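Local atomic coordinates of inactive poly [ADP-ribose] polymerase RCD1 (Arabidopsis thaliana, PDB entry 5NGO), a protein that is an inactive poly(ADP-ribose) polymerase homologue, probably acting in radical-induced cell death, and is bound by a downy mildew effector that suppresses plant immunity. Residues T20-H25 against C105-A110; L45-V50 against L125-M130; V96-T101 against V165-M170; G119-V124 against V180-S185; G131-L136 against N152-I157. All coordinates share one frame; numbering follows the deposited sequence.

From the N terminus, contact 1 opens at 20-25, behind helix 9-19, and contact 2 opens on helix 37-57. Contact 3 opens at 96-101 before contact 1 closes at 105-110, so contact 1 crosses both 2 and 3. Strand 121-129 then opens contact 4 with its first half and closes contact 2 with its second. Contact 5 is the shortest loop, 131-136 to 152-157, nested inside contacts 3 and 4, which close at 165-170 and 180-185 and cross each other and contact 2. Contacts 3, 4 and 5 pair strands of one mixed sheet, contact 2 lays a helix on it, and contact 1 joins two loops beside contact 4.

Contact 1 of 5, residues T20-H25 against C105-A110; sequences TASLGH and CPYFSA
P106 O is the best-held polar atom, gripped by two backbone N-H groups of its own turn: S109 N at 3.2 Å from P106 O, and A110 N in a weaker bond. These hold 105-110 in a short helical turn. The 3-10 turn 21-23 is closed by L23 N, 3.0 Å from T20 O. No hydrogen bond joins the two segments; they meet through carbon and one hydroxyl. L23 carries the apolar part, with CG anti to the carbonyl carbon (chi1 -53°): its CD1 comes to 3.7 Å from A110 CB, while CG lies 4.0 Å from Y107 CB, the two side chains crossing at about a right angle. S22 OG, set between its backbone N and carbonyl carbon (chi1 50°), sits 3.4 Å from Y107 CB, obliquely to the ring, and the phenol leads away. T20 turns its methyl CG2 to Y107 N, 3.9 Å away, and to the P106 ring, while its OG1 bonds back to F16 O. A backbone bond between Y107 and G19 ties 105-110 to the end of helix 9-19. This is loop-to-loop packing at one end of the ADP-ribosyltransferase fold, where the turn leaving helix 9-19 rests on the turn after strand 98-102.

Contact 2 of 5, residues L45-V50 against L125-M130; sequences LFQKQV and LCRVIM
I129, F46 and R127 account for most of the buried surface. F46 leaves helix 37-57 with CG anti to the backbone N (chi1 178°), which sends its ring toward strand 121-129. I129 reaches toward it tip to tip: its CD1 lies over one face of the F46 ring, 4.0 Å from the ring centroid and 25° off the normal, a CH-pi contact displaced toward the rim. I129 CG1 meets F46 CE1 at 3.6 Å. The same CD1 is enclosed further along the helix, 3.6 Å from V50 CG2 and equally close to Q49 CG, so one methyl touches F46, Q49 and V50. R127 comes to the ring through its aliphatic root, with R127 CB 3.5 Å from F46 CZ. From there its extended chain carries the guanidinium past the ring, the two planes nearly perpendicular, to a salt bridge with E177 on the adjacent strand 174-182. Q47 NE2 stands near R127 NH1 without bonding it. Q49 NE2 bonds onward, one turn along its own helix, to T53 OG1. Helix and strand segments run 9.7 Å apart and 31° from parallel, as in an alpha-helix packed on one face of the sheet of the ADP-ribosyltransferase fold.

Contact 3 of 5, residues V96-T101 against V165-M170; sequences VGIHLT and VWNINM
Strands 98-102 and 162-165 pair antiparallel in the central sheet of the ADP-ribosyltransferase fold, with I98 and V165 as a hydrogen-bonded pair. I98 N lies 2.8 Å from V165 O, and V165 N lies 2.9 Å from I98 O; both bonds are in the carbonyl plane and nearly straight. From CB, 4.1 Å from V165 O, the I98 side chain extends on the face it shares with V165. CG1 is anti to the carbonyl carbon, and the bend at chi2 (75°) swings CD1 across M170 at about a right angle. CD1 touches M170 CB at 3.4 Å and M170 CE at 3.5 Å. L100 CD1 meets V165 CG2. H99 points away from V165; its NE2 bonds S92 OG, and it probably stands where active relatives carry the tyrosine of their H-Y-E triad. At the G97 corner, the missing side chain admits V165 O to 3.3 Å from G97 CA. N167 OD1 lies 3.2 Å from G97 CA; V96 O meets the W166 ring in plane, 3.5 Å from CE3.

Contact 4 of 5, residues G119-V124 against V180-S185; sequences GVRYMV and VRFKLS
This is an antiparallel strand pairing toward one end of the central sheet, between the start of strand 121-129 and the end of strand 174-182. R121 with F182 and M123 with V180 are hydrogen-bonded pairs; Y122 with R181 between them is non-hydrogen-bonded. V180 N to M123 O and R121 N to F182 O are the short bonds, both 2.8 Å. F182 N approaches R121 O from above the carbonyl plane. F182 takes the crowded first torsion (chi1 69°), laying its ring against R121, whose CB sits over one face, 3.7 Å from the centroid. R121 runs extended, L184 CD1 covering a guanidinium face. Where pairing gives way to loop, a water joins the segments, donating to G119 O and accepting from R121 NE and L184 N, the last at 2.9 Å. On the other face Y122 lies alongside R181, its CE2 3.6 Å from R181 CG, while Y122 OH bonds D116. Strands 62-68 and 28-33 extend the sheet, and F16 of helix 9-19 packs on M123, V180 and F182.

Contact 5 of 5, residues G131-L136 against N152-I157; sequences GNMELL and NGVDDI
A short parallel bridge at the edge of the central sheet joins strand 134-135, the outermost on this side, to strand 153-154. In the usual parallel pattern E134 bonds to the residues on either side of G153: E134 N lies 3.0 Å from N152 O, and V154 N lies 2.8 Å from E134 O. L136 N takes over the pairing, 2.9 Å from V154 O and nearly along the carbonyl axis. The leucines part to different sides. L136 puts CD1 over the bare backbone of the glycine, 3.5 Å from G153 CA. L135, with CG anti to the backbone N (chi1 -179°), lays CD1 beside the carbonyl oxygen D155 O at 3.3 Å and CD2 against I157 CG2 at 3.9 Å, the two side chains crossing obliquely. M133 CB lies near V154 CG1, 3.9 Å away. E134 stretches fully extended on the L136 side of the strand, its two carboxylate oxygens held by G146 N and Q142 NE2. The carboxylate of D155 is gripped by K161 N and by N162 ND2; N162 probably lies where active relatives have the triad glutamate, so D155 would be the second-shell residue that positions N162. N152 OD1 meanwhile receives N169 ND2. A parallel edge pair ending an otherwise antiparallel sheet, it completes the strand order 162-165, 153-154, 134-135 of this ADP-ribosyltransferase fold.

Contact 1 of 5, residues T20-H25 against C105-A110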
# COMPACT_ATOMS: atom_id res chain seq x y z
N THR A 20 -4.21 8.94 -11.67
CA THR A 20 -4.49 10.26 -11.08
C THR A 20 -5.02 11.26 -12.11
O THR A 20 -5.12 12.46 -11.81
CB THR A 20 -3.22 10.86 -10.42
OG1 THR A 20 -2.14 10.90 -11.37
CG2 THR A 20 -2.81 10.04 -9.20
N ALA A 21 -5.38 10.79 -13.30
CA ALA A 21 -5.83 11.68 -14.41
C ALA A 21 -7.01 12.58 -14.05
O ALA A 21 -7.05 13.73 -14.44
CB ALA A 21 -6.16 10.85 -15.65
N SER A 22 -7.96 12.04 -13.28
CA SER A 22 -9.13 12.80 -12.80
C SER A 22 -8.80 14.06 -11.99
O SER A 22 -9.65 14.94 -11.88
CB SER A 22 -10.09 11.90 -12.00
OG SER A 22 -9.43 11.14 -10.98
N LEU A 23 -7.60 14.15 -11.41
CA LEU A 23 -7.19 15.32 -10.62
C LEU A 23 -6.58 16.45 -11.47
O LEU A 23 -6.31 17.52 -10.93
CB LEU A 23 -6.19 14.91 -9.54
CG LEU A 23 -6.61 13.75 -8.62
CD1 LEU A 23 -5.45 13.38 -7.71
CD2 LEU A 23 -7.86 14.08 -7.81
N GLY A 24 -6.38 16.21 -12.76
CA GLY A 24 -5.89 17.24 -13.67
C GLY A 24 -4.40 17.09 -13.93
O GLY A 24 -3.93 15.96 -14.19
N HIS A 25 -3.66 18.20 -13.86
CA HIS A 25 -2.22 18.18 -14.07
C HIS A 25 -1.51 17.67 -12.82
O HIS A 25 -1.50 18.37 -11.81
CB HIS A 25 -1.66 19.56 -14.49
CG HIS A 25 -0.20 19.52 -14.84
ND1 HIS A 25 0.36 18.40 -15.43
CD2 HIS A 25 0.81 20.40 -14.66
CE1 HIS A 25 1.66 18.60 -15.61
NE2 HIS A 25 1.95 19.80 -15.16
N CYS A 105 -6.45 3.26 -8.54
CA CYS A 105 -7.18 4.31 -7.81
C CYS A 105 -6.34 5.31 -7.02
O CYS A 105 -6.85 5.88 -6.07
CB CYS A 105 -8.11 3.64 -6.79
SG CYS A 105 -9.41 2.71 -7.56
N PRO A 106 -5.09 5.57 -7.42
CA PRO A 106 -4.34 6.52 -6.58
C PRO A 106 -4.96 7.94 -6.45
O PRO A 106 -4.65 8.62 -5.47
CB PRO A 106 -2.96 6.57 -7.23
CG PRO A 106 -3.17 6.12 -8.63
CD PRO A 106 -4.32 5.18 -8.62
N TYR A 107 -5.84 8.35 -7.38
CA TYR A 107 -6.59 9.62 -7.23
C TYR A 107 -7.31 9.75 -5.88
O TYR A 107 -7.50 10.86 -5.38
CB TYR A 107 -7.64 9.85 -8.35
CG TYR A 107 -8.82 8.89 -8.35
CD1 TYR A 107 -9.97 9.15 -7.58
CD2 TYR A 107 -8.82 7.75 -9.14
CE1 TYR A 107 -11.05 8.28 -7.57
CE2 TYR A 107 -9.91 6.87 -9.15
CZ TYR A 107 -11.02 7.14 -8.36
OH TYR A 107 -12.09 6.29 -8.34
N PHE A 108 -7.71 8.60 -5.34
CA PHE A 108 -8.47 8.50 -4.09
C PHE A 108 -7.70 9.03 -2.87
O PHE A 108 -8.29 9.61 -1.98
CB PHE A 108 -8.86 7.03 -3.87
CG PHE A 108 -10.15 6.82 -3.16
CD1 PHE A 108 -11.34 6.76 -3.86
CD2 PHE A 108 -10.16 6.61 -1.78
CE1 PHE A 108 -12.55 6.51 -3.19
CE2 PHE A 108 -11.35 6.36 -1.10
CZ PHE A 108 -12.55 6.31 -1.81
N SER A 109 -6.39 8.78 -2.82
CA SER A 109 -5.59 9.15 -1.65
C SER A 109 -4.41 10.10 -1.93
O SER A 109 -3.64 10.42 -1.01
CB SER A 109 -5.11 7.87 -0.96
OG SER A 109 -4.31 7.07 -1.81
N ALA A 110 -4.28 10.59 -3.16
CA ALA A 110 -3.22 11.52 -3.54
C ALA A 110 -3.17 12.78 -2.67
O ALA A 110 -2.09 13.19 -2.24
CB ALA A 110 -3.34 11.91 -5.00

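Contact 2 of 5, residues L45-V50 against L125-M130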
# COMPACT_ATOMS: atom_id res chain seq x y z
N LEU A 45 11.87 -11.90 3.19
CA LEU A 45 10.85 -12.19 4.21
C LEU A 45 9.45 -12.21 3.62
O LEU A 45 8.71 -13.16 3.82
CB LEU A 45 10.92 -11.15 5.35
CG LEU A 45 10.09 -11.37 6.61
CD1 LEU A 45 10.78 -10.67 7.78
CD2 LEU A 45 8.66 -10.90 6.52
N PHE A 46 9.11 -11.17 2.89
CA PHE A 46 7.84 -11.05 2.17
C PHE A 46 7.62 -12.25 1.23
O PHE A 46 6.53 -12.83 1.24
CB PHE A 46 7.81 -9.72 1.38
CG PHE A 46 6.57 -9.50 0.56
CD1 PHE A 46 5.44 -8.92 1.11
CD2 PHE A 46 6.53 -9.85 -0.79
CE1 PHE A 46 4.29 -8.70 0.35
CE2 PHE A 46 5.39 -9.63 -1.56
CZ PHE A 46 4.27 -9.06 -0.98
N GLN A 47 8.63 -12.63 0.45
CA GLN A 47 8.51 -13.76 -0.48
C GLN A 47 8.33 -15.11 0.22
O GLN A 47 7.71 -16.01 -0.35
CB GLN A 47 9.69 -13.80 -1.47
CG GLN A 47 9.51 -12.77 -2.58
CD GLN A 47 10.74 -12.57 -3.45
OE1 GLN A 47 11.88 -12.86 -3.06
NE2 GLN A 47 10.52 -12.03 -4.66
N LYS A 48 8.82 -15.24 1.45
CA LYS A 48 8.51 -16.43 2.26
C LYS A 48 7.07 -16.43 2.73
O LYS A 48 6.45 -17.48 2.76
CB LYS A 48 9.45 -16.58 3.45
CG LYS A 48 10.78 -17.18 3.08
CD LYS A 48 10.74 -18.66 2.65
CE LYS A 48 12.00 -18.92 1.87
NZ LYS A 48 11.98 -20.28 1.26
N GLN A 49 6.54 -15.27 3.11
CA GLN A 49 5.13 -15.18 3.46
C GLN A 49 4.23 -15.47 2.25
O GLN A 49 3.14 -16.03 2.42
CB GLN A 49 4.80 -13.80 4.06
CG GLN A 49 3.37 -13.63 4.54
CD GLN A 49 3.04 -14.61 5.67
OE1 GLN A 49 3.67 -14.57 6.74
NE2 GLN A 49 2.02 -15.43 5.45
N VAL A 50 4.68 -15.11 1.04
CA VAL A 50 3.97 -15.43 -0.20
C VAL A 50 3.85 -16.95 -0.35
O VAL A 50 2.76 -17.45 -0.59
CB VAL A 50 4.66 -14.80 -1.45
CG1 VAL A 50 4.06 -15.33 -2.75
CG2 VAL A 50 4.53 -13.28 -1.43
N LEU A 125 4.40 2.72 -3.73
CA LEU A 125 3.78 1.55 -4.34
C LEU A 125 4.27 0.30 -3.59
O LEU A 125 5.48 0.07 -3.50
CB LEU A 125 4.11 1.40 -5.83
CG LEU A 125 3.37 0.28 -6.56
CD1 LEU A 125 1.90 0.59 -6.61
CD2 LEU A 125 3.83 0.12 -7.99
N CYS A 126 3.32 -0.48 -3.08
CA CYS A 126 3.61 -1.69 -2.32
C CYS A 126 3.10 -2.95 -3.00
O CYS A 126 2.12 -2.91 -3.76
CB CYS A 126 2.91 -1.63 -0.98
SG CYS A 126 3.40 -0.28 0.08
N ARG A 127 3.78 -4.06 -2.74
CA ARG A 127 3.23 -5.39 -2.98
C ARG A 127 2.49 -5.76 -1.71
O ARG A 127 3.02 -5.58 -0.62
CB ARG A 127 4.32 -6.41 -3.21
CG ARG A 127 5.36 -6.03 -4.23
CD ARG A 127 6.12 -7.24 -4.72
NE ARG A 127 7.31 -6.88 -5.47
CZ ARG A 127 8.24 -7.74 -5.89
NH1 ARG A 127 8.12 -9.04 -5.65
NH2 ARG A 127 9.26 -7.29 -6.62
N VAL A 128 1.26 -6.23 -1.85
CA VAL A 128 0.43 -6.64 -0.72
C VAL A 128 -0.05 -8.06 -0.97
O VAL A 128 -0.58 -8.37 -2.04
CB VAL A 128 -0.79 -5.73 -0.53
CG1 VAL A 128 -1.55 -6.11 0.73
CG2 VAL A 128 -0.38 -4.27 -0.51
N ILE A 129 0.13 -8.90 0.05
CA ILE A 129 -0.42 -10.25 0.06
C ILE A 129 -1.84 -10.15 0.61
O ILE A 129 -2.05 -10.04 1.82
CB ILE A 129 0.41 -11.19 0.94
CG1 ILE A 129 1.83 -11.31 0.38
CG2 ILE A 129 -0.24 -12.57 1.02
CD1 ILE A 129 2.83 -11.89 1.38
N MET A 130 -2.81 -10.17 -0.30
CA MET A 130 -4.20 -10.04 0.10
C MET A 130 -4.82 -11.38 0.48
O MET A 130 -5.77 -11.41 1.25
CB MET A 130 -5.00 -9.37 -1.02
CG MET A 130 -4.72 -7.87 -1.14
SD MET A 130 -4.98 -6.92 0.35
CE MET A 130 -6.67 -7.25 0.75

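Contact 3 of 5, residues V96-T101 against V165-M170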
# COMPACT_ATOMS: atom_id res chain seq x y z
N VAL A 96 -9.44 -0.78 11.83
CA VAL A 96 -8.10 -0.28 12.12
C VAL A 96 -7.05 -1.23 11.54
O VAL A 96 -7.07 -2.43 11.77
CB VAL A 96 -7.85 -0.12 13.64
CG1 VAL A 96 -6.66 0.79 13.90
CG2 VAL A 96 -9.11 0.39 14.35
N GLY A 97 -6.15 -0.67 10.75
CA GLY A 97 -5.03 -1.41 10.15
C GLY A 97 -4.19 -0.45 9.34
O GLY A 97 -4.17 0.77 9.61
N ILE A 98 -3.51 -0.96 8.30
CA ILE A 98 -2.92 -0.08 7.28
C ILE A 98 -3.90 -0.03 6.12
O ILE A 98 -4.34 -1.06 5.62
CB ILE A 98 -1.50 -0.54 6.84
CG1 ILE A 98 -0.49 -0.39 7.98
CG2 ILE A 98 -0.97 0.24 5.63
CD1 ILE A 98 -0.61 -1.44 9.04
N HIS A 99 -4.27 1.19 5.71
CA HIS A 99 -5.20 1.43 4.60
C HIS A 99 -4.39 1.74 3.35
O HIS A 99 -3.55 2.67 3.35
CB HIS A 99 -6.12 2.60 4.91
CG HIS A 99 -7.12 2.29 5.98
ND1 HIS A 99 -6.77 1.77 7.20
CD2 HIS A 99 -8.47 2.46 6.01
CE1 HIS A 99 -7.85 1.61 7.95
NE2 HIS A 99 -8.90 2.01 7.25
N LEU A 100 -4.60 0.96 2.29
CA LEU A 100 -3.95 1.20 1.02
C LEU A 100 -4.99 1.34 -0.06
O LEU A 100 -6.09 0.81 0.05
CB LEU A 100 -3.00 0.06 0.64
CG LEU A 100 -1.89 -0.25 1.62
CD1 LEU A 100 -2.30 -1.44 2.51
CD2 LEU A 100 -0.60 -0.56 0.90
N THR A 101 -4.59 2.03 -1.13
CA THR A 101 -5.47 2.28 -2.24
C THR A 101 -5.13 1.30 -3.37
O THR A 101 -3.97 0.96 -3.59
CB THR A 101 -5.30 3.72 -2.72
OG1 THR A 101 -5.70 4.65 -1.69
CG2 THR A 101 -6.06 3.95 -4.00
N VAL A 165 -5.01 -3.89 5.55
CA VAL A 165 -4.13 -4.94 6.05
C VAL A 165 -4.11 -4.81 7.57
O VAL A 165 -3.80 -3.74 8.10
CB VAL A 165 -2.72 -4.81 5.47
CG1 VAL A 165 -1.77 -5.79 6.12
CG2 VAL A 165 -2.76 -5.01 3.97
N TRP A 166 -4.46 -5.90 8.26
CA TRP A 166 -4.57 -5.88 9.74
C TRP A 166 -3.20 -5.69 10.38
O TRP A 166 -2.19 -6.08 9.81
CB TRP A 166 -5.23 -7.15 10.28
CG TRP A 166 -6.51 -7.46 9.58
CD1 TRP A 166 -6.76 -8.54 8.76
CD2 TRP A 166 -7.68 -6.65 9.56
NE1 TRP A 166 -8.03 -8.45 8.27
CE2 TRP A 166 -8.62 -7.30 8.74
CE3 TRP A 166 -8.04 -5.44 10.17
CZ2 TRP A 166 -9.90 -6.79 8.52
CZ3 TRP A 166 -9.30 -4.93 9.96
CH2 TRP A 166 -10.23 -5.61 9.14
N ASN A 167 -3.18 -5.09 11.57
CA ASN A 167 -1.92 -4.76 12.25
C ASN A 167 -0.97 -5.95 12.37
O ASN A 167 0.21 -5.81 12.07
CB ASN A 167 -2.18 -4.13 13.62
CG ASN A 167 -2.62 -2.67 13.50
OD1 ASN A 167 -2.90 -2.18 12.40
ND2 ASN A 167 -2.69 -1.98 14.62
N ILE A 168 -1.50 -7.11 12.73
CA ILE A 168 -0.73 -8.35 12.82
C ILE A 168 0.03 -8.71 11.53
O ILE A 168 1.10 -9.31 11.56
CB ILE A 168 -1.59 -9.56 13.31
CG1 ILE A 168 -2.79 -9.88 12.38
CG2 ILE A 168 -2.01 -9.42 14.76
CD1 ILE A 168 -3.22 -11.32 12.45
N ASN A 169 -0.52 -8.31 10.38
CA ASN A 169 0.03 -8.66 9.08
C ASN A 169 0.91 -7.57 8.46
O ASN A 169 1.46 -7.79 7.39
CB ASN A 169 -1.12 -8.97 8.12
CG ASN A 169 -1.92 -10.22 8.52
OD1 ASN A 169 -1.41 -11.10 9.22
ND2 ASN A 169 -3.17 -10.29 8.09
N MET A 170 1.08 -6.42 9.13
CA MET A 170 1.67 -5.28 8.45
C MET A 170 3.11 -5.51 8.01
O MET A 170 3.52 -5.01 6.96
CB MET A 170 1.57 -4.00 9.28
CG MET A 170 2.62 -3.83 10.33
SD MET A 170 2.52 -2.18 11.09
CE MET A 170 1.00 -2.31 12.04

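Contact 4 of 5, residues G119-V124 against V180-S185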
# COMPACT_ATOMS: atom_id res chain seq x y z
N GLY A 119 6.65 21.71 -1.64
CA GLY A 119 5.42 21.39 -2.37
C GLY A 119 5.35 19.97 -2.93
O GLY A 119 4.43 19.67 -3.67
N VAL A 120 6.29 19.11 -2.55
CA VAL A 120 6.38 17.78 -3.13
C VAL A 120 5.65 16.79 -2.21
O VAL A 120 5.72 16.90 -0.99
CB VAL A 120 7.86 17.37 -3.37
CG1 VAL A 120 8.01 15.95 -3.87
CG2 VAL A 120 8.57 18.33 -4.30
N ARG A 121 4.98 15.84 -2.83
CA ARG A 121 4.23 14.79 -2.16
C ARG A 121 4.81 13.43 -2.51
O ARG A 121 5.51 13.29 -3.51
CB ARG A 121 2.77 14.84 -2.61
CG ARG A 121 2.04 16.10 -2.21
CD ARG A 121 0.69 16.15 -2.91
NE ARG A 121 -0.00 17.42 -2.68
CZ ARG A 121 -0.95 17.63 -1.77
NH1 ARG A 121 -1.38 16.67 -0.94
NH2 ARG A 121 -1.48 18.85 -1.69
N TYR A 122 4.53 12.44 -1.67
CA TYR A 122 5.16 11.13 -1.75
C TYR A 122 4.15 10.03 -1.55
O TYR A 122 3.45 9.99 -0.54
CB TYR A 122 6.24 10.98 -0.68
CG TYR A 122 7.32 12.03 -0.72
CD1 TYR A 122 7.15 13.24 -0.08
CD2 TYR A 122 8.51 11.80 -1.41
CE1 TYR A 122 8.14 14.21 -0.11
CE2 TYR A 122 9.53 12.75 -1.44
CZ TYR A 122 9.34 13.97 -0.80
OH TYR A 122 10.31 14.95 -0.80
N MET A 123 4.09 9.11 -2.51
CA MET A 123 3.21 7.95 -2.46
C MET A 123 4.07 6.69 -2.71
O MET A 123 4.88 6.68 -3.65
CB MET A 123 2.17 8.09 -3.57
CG MET A 123 1.11 6.98 -3.59
SD MET A 123 -0.40 7.39 -2.77
CE MET A 123 -1.31 8.01 -4.17
N VAL A 124 3.86 5.66 -1.88
CA VAL A 124 4.66 4.44 -2.00
C VAL A 124 3.83 3.36 -2.71
O VAL A 124 2.67 3.14 -2.35
CB VAL A 124 5.09 3.93 -0.60
CG1 VAL A 124 5.85 2.63 -0.69
CG2 VAL A 124 5.96 4.96 0.09
N VAL A 180 6.96 7.37 -5.44
CA VAL A 180 6.61 8.30 -6.50
C VAL A 180 6.54 9.69 -5.88
O VAL A 180 5.75 9.90 -4.95
CB VAL A 180 5.24 7.94 -7.14
CG1 VAL A 180 4.83 8.99 -8.17
CG2 VAL A 180 5.32 6.57 -7.80
N ARG A 181 7.37 10.60 -6.39
CA ARG A 181 7.36 12.00 -5.98
C ARG A 181 6.53 12.80 -6.97
O ARG A 181 6.75 12.70 -8.18
CB ARG A 181 8.77 12.58 -5.96
CG ARG A 181 9.65 11.94 -4.91
CD ARG A 181 11.05 12.53 -4.89
NE ARG A 181 11.89 11.71 -4.03
CZ ARG A 181 13.12 12.01 -3.64
NH1 ARG A 181 13.69 13.16 -3.97
NH2 ARG A 181 13.78 11.16 -2.86
N PHE A 182 5.59 13.60 -6.46
CA PHE A 182 4.67 14.34 -7.32
C PHE A 182 4.17 15.66 -6.71
O PHE A 182 4.46 15.98 -5.55
CB PHE A 182 3.49 13.43 -7.70
CG PHE A 182 2.57 13.11 -6.55
CD1 PHE A 182 2.90 12.13 -5.62
CD2 PHE A 182 1.36 13.77 -6.41
CE1 PHE A 182 2.06 11.83 -4.57
CE2 PHE A 182 0.50 13.47 -5.35
CZ PHE A 182 0.86 12.49 -4.43
N LYS A 183 3.43 16.42 -7.52
CA LYS A 183 2.72 17.63 -7.06
C LYS A 183 1.26 17.65 -7.51
O LYS A 183 0.92 16.99 -8.48
CB LYS A 183 3.39 18.89 -7.57
CG LYS A 183 4.84 19.05 -7.18
CD LYS A 183 5.40 20.40 -7.58
CE LYS A 183 6.30 20.94 -6.47
NZ LYS A 183 7.10 22.12 -6.87
N LEU A 184 0.46 18.42 -6.79
CA LEU A 184 -0.93 18.76 -7.17
C LEU A 184 -1.15 20.28 -7.12
O LEU A 184 -0.38 20.99 -6.49
CB LEU A 184 -1.93 18.11 -6.24
CG LEU A 184 -1.87 16.60 -6.04
CD1 LEU A 184 -2.85 16.21 -4.92
CD2 LEU A 184 -2.19 15.82 -7.32
N SER A 185 -2.24 20.75 -7.74
CA SER A 185 -2.63 22.18 -7.74
C SER A 185 -3.47 22.63 -6.51
O SER A 185 -3.40 22.01 -5.42
CB SER A 185 -3.38 22.49 -9.03
OG SER A 185 -4.63 21.83 -9.07
O HOH W 1 1.83 19.12 -4.36

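Contact 5 of 5, residues G131-L136 against N152-I157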
# COMPACT_ATOMS: atom_id res chain seq x y z
N GLY A 131 -4.27 -12.48 -0.07
CA GLY A 131 -4.78 -13.82 0.20
C GLY A 131 -6.25 -13.97 -0.12
O GLY A 131 -6.72 -13.44 -1.13
N ASN A 132 -6.97 -14.67 0.76
CA ASN A 132 -8.43 -14.76 0.69
C ASN A 132 -9.04 -13.50 1.23
O ASN A 132 -9.10 -13.29 2.45
CB ASN A 132 -8.95 -15.93 1.52
CG ASN A 132 -8.79 -17.23 0.82
OD1 ASN A 132 -8.28 -18.17 1.37
ND2 ASN A 132 -9.27 -17.30 -0.41
N MET A 133 -9.54 -12.66 0.32
CA MET A 133 -10.00 -11.33 0.69
C MET A 133 -11.35 -11.36 1.39
O MET A 133 -12.28 -11.99 0.90
CB MET A 133 -10.09 -10.44 -0.56
CG MET A 133 -8.77 -10.26 -1.25
SD MET A 133 -8.80 -9.11 -2.60
CE MET A 133 -9.03 -7.60 -1.81
N GLU A 134 -11.44 -10.66 2.52
CA GLU A 134 -12.72 -10.45 3.21
C GLU A 134 -13.37 -9.18 2.65
O GLU A 134 -12.77 -8.11 2.65
CB GLU A 134 -12.48 -10.28 4.70
CG GLU A 134 -13.74 -10.22 5.54
CD GLU A 134 -13.48 -10.04 7.03
OE1 GLU A 134 -14.42 -9.64 7.75
OE2 GLU A 134 -12.35 -10.28 7.51
N LEU A 135 -14.62 -9.31 2.18
CA LEU A 135 -15.45 -8.16 1.86
C LEU A 135 -15.87 -7.52 3.18
O LEU A 135 -16.52 -8.20 3.99
CB LEU A 135 -16.69 -8.59 1.05
CG LEU A 135 -17.73 -7.55 0.55
CD1 LEU A 135 -17.07 -6.24 0.12
CD2 LEU A 135 -18.66 -8.14 -0.52
N LEU A 136 -15.47 -6.28 3.42
CA LEU A 136 -15.71 -5.65 4.71
C LEU A 136 -17.10 -5.04 4.85
O LEU A 136 -17.54 -4.24 4.02
CB LEU A 136 -14.65 -4.57 5.00
CG LEU A 136 -13.33 -4.91 5.72
CD1 LEU A 136 -12.87 -6.35 5.63
CD2 LEU A 136 -12.21 -3.98 5.28
N ASN A 152 -6.69 -10.56 4.52
CA ASN A 152 -6.82 -9.09 4.65
C ASN A 152 -8.15 -8.63 4.02
O ASN A 152 -8.83 -9.41 3.35
CB ASN A 152 -5.60 -8.41 4.01
CG ASN A 152 -4.30 -8.69 4.81
OD1 ASN A 152 -4.24 -8.51 6.01
ND2 ASN A 152 -3.27 -9.15 4.11
N GLY A 153 -8.53 -7.38 4.26
CA GLY A 153 -9.87 -6.88 3.94
C GLY A 153 -9.94 -5.98 2.72
O GLY A 153 -8.95 -5.34 2.36
N VAL A 154 -11.10 -5.95 2.05
CA VAL A 154 -11.36 -5.09 0.90
C VAL A 154 -12.78 -4.51 0.90
O VAL A 154 -13.69 -5.15 1.43
CB VAL A 154 -11.11 -5.86 -0.40
CG1 VAL A 154 -12.01 -7.10 -0.59
CG2 VAL A 154 -11.12 -4.93 -1.63
N ASP A 155 -12.95 -3.33 0.32
CA ASP A 155 -14.27 -2.65 0.32
C ASP A 155 -15.25 -3.13 -0.77
O ASP A 155 -16.45 -3.09 -0.58
CB ASP A 155 -14.12 -1.12 0.28
CG ASP A 155 -13.44 -0.60 -0.98
OD1 ASP A 155 -12.93 -1.38 -1.82
OD2 ASP A 155 -13.38 0.64 -1.11
N ASP A 156 -14.72 -3.55 -1.91
CA ASP A 156 -15.51 -4.05 -3.04
C ASP A 156 -14.70 -5.14 -3.73
O ASP A 156 -13.54 -4.93 -4.05
CB ASP A 156 -15.78 -2.90 -4.02
CG ASP A 156 -16.77 -3.25 -5.10
OD1 ASP A 156 -17.98 -3.14 -4.85
OD2 ASP A 156 -16.34 -3.61 -6.23
N ILE A 157 -15.29 -6.31 -3.93
CA ILE A 157 -14.57 -7.47 -4.50
C ILE A 157 -14.25 -7.30 -5.99
O ILE A 157 -13.18 -7.71 -6.45
CB ILE A 157 -15.36 -8.79 -4.25
CG1 ILE A 157 -16.67 -8.77 -5.09
CG2 ILE A 157 -15.53 -8.99 -2.76
CD1 ILE A 157 -17.93 -9.31 -4.42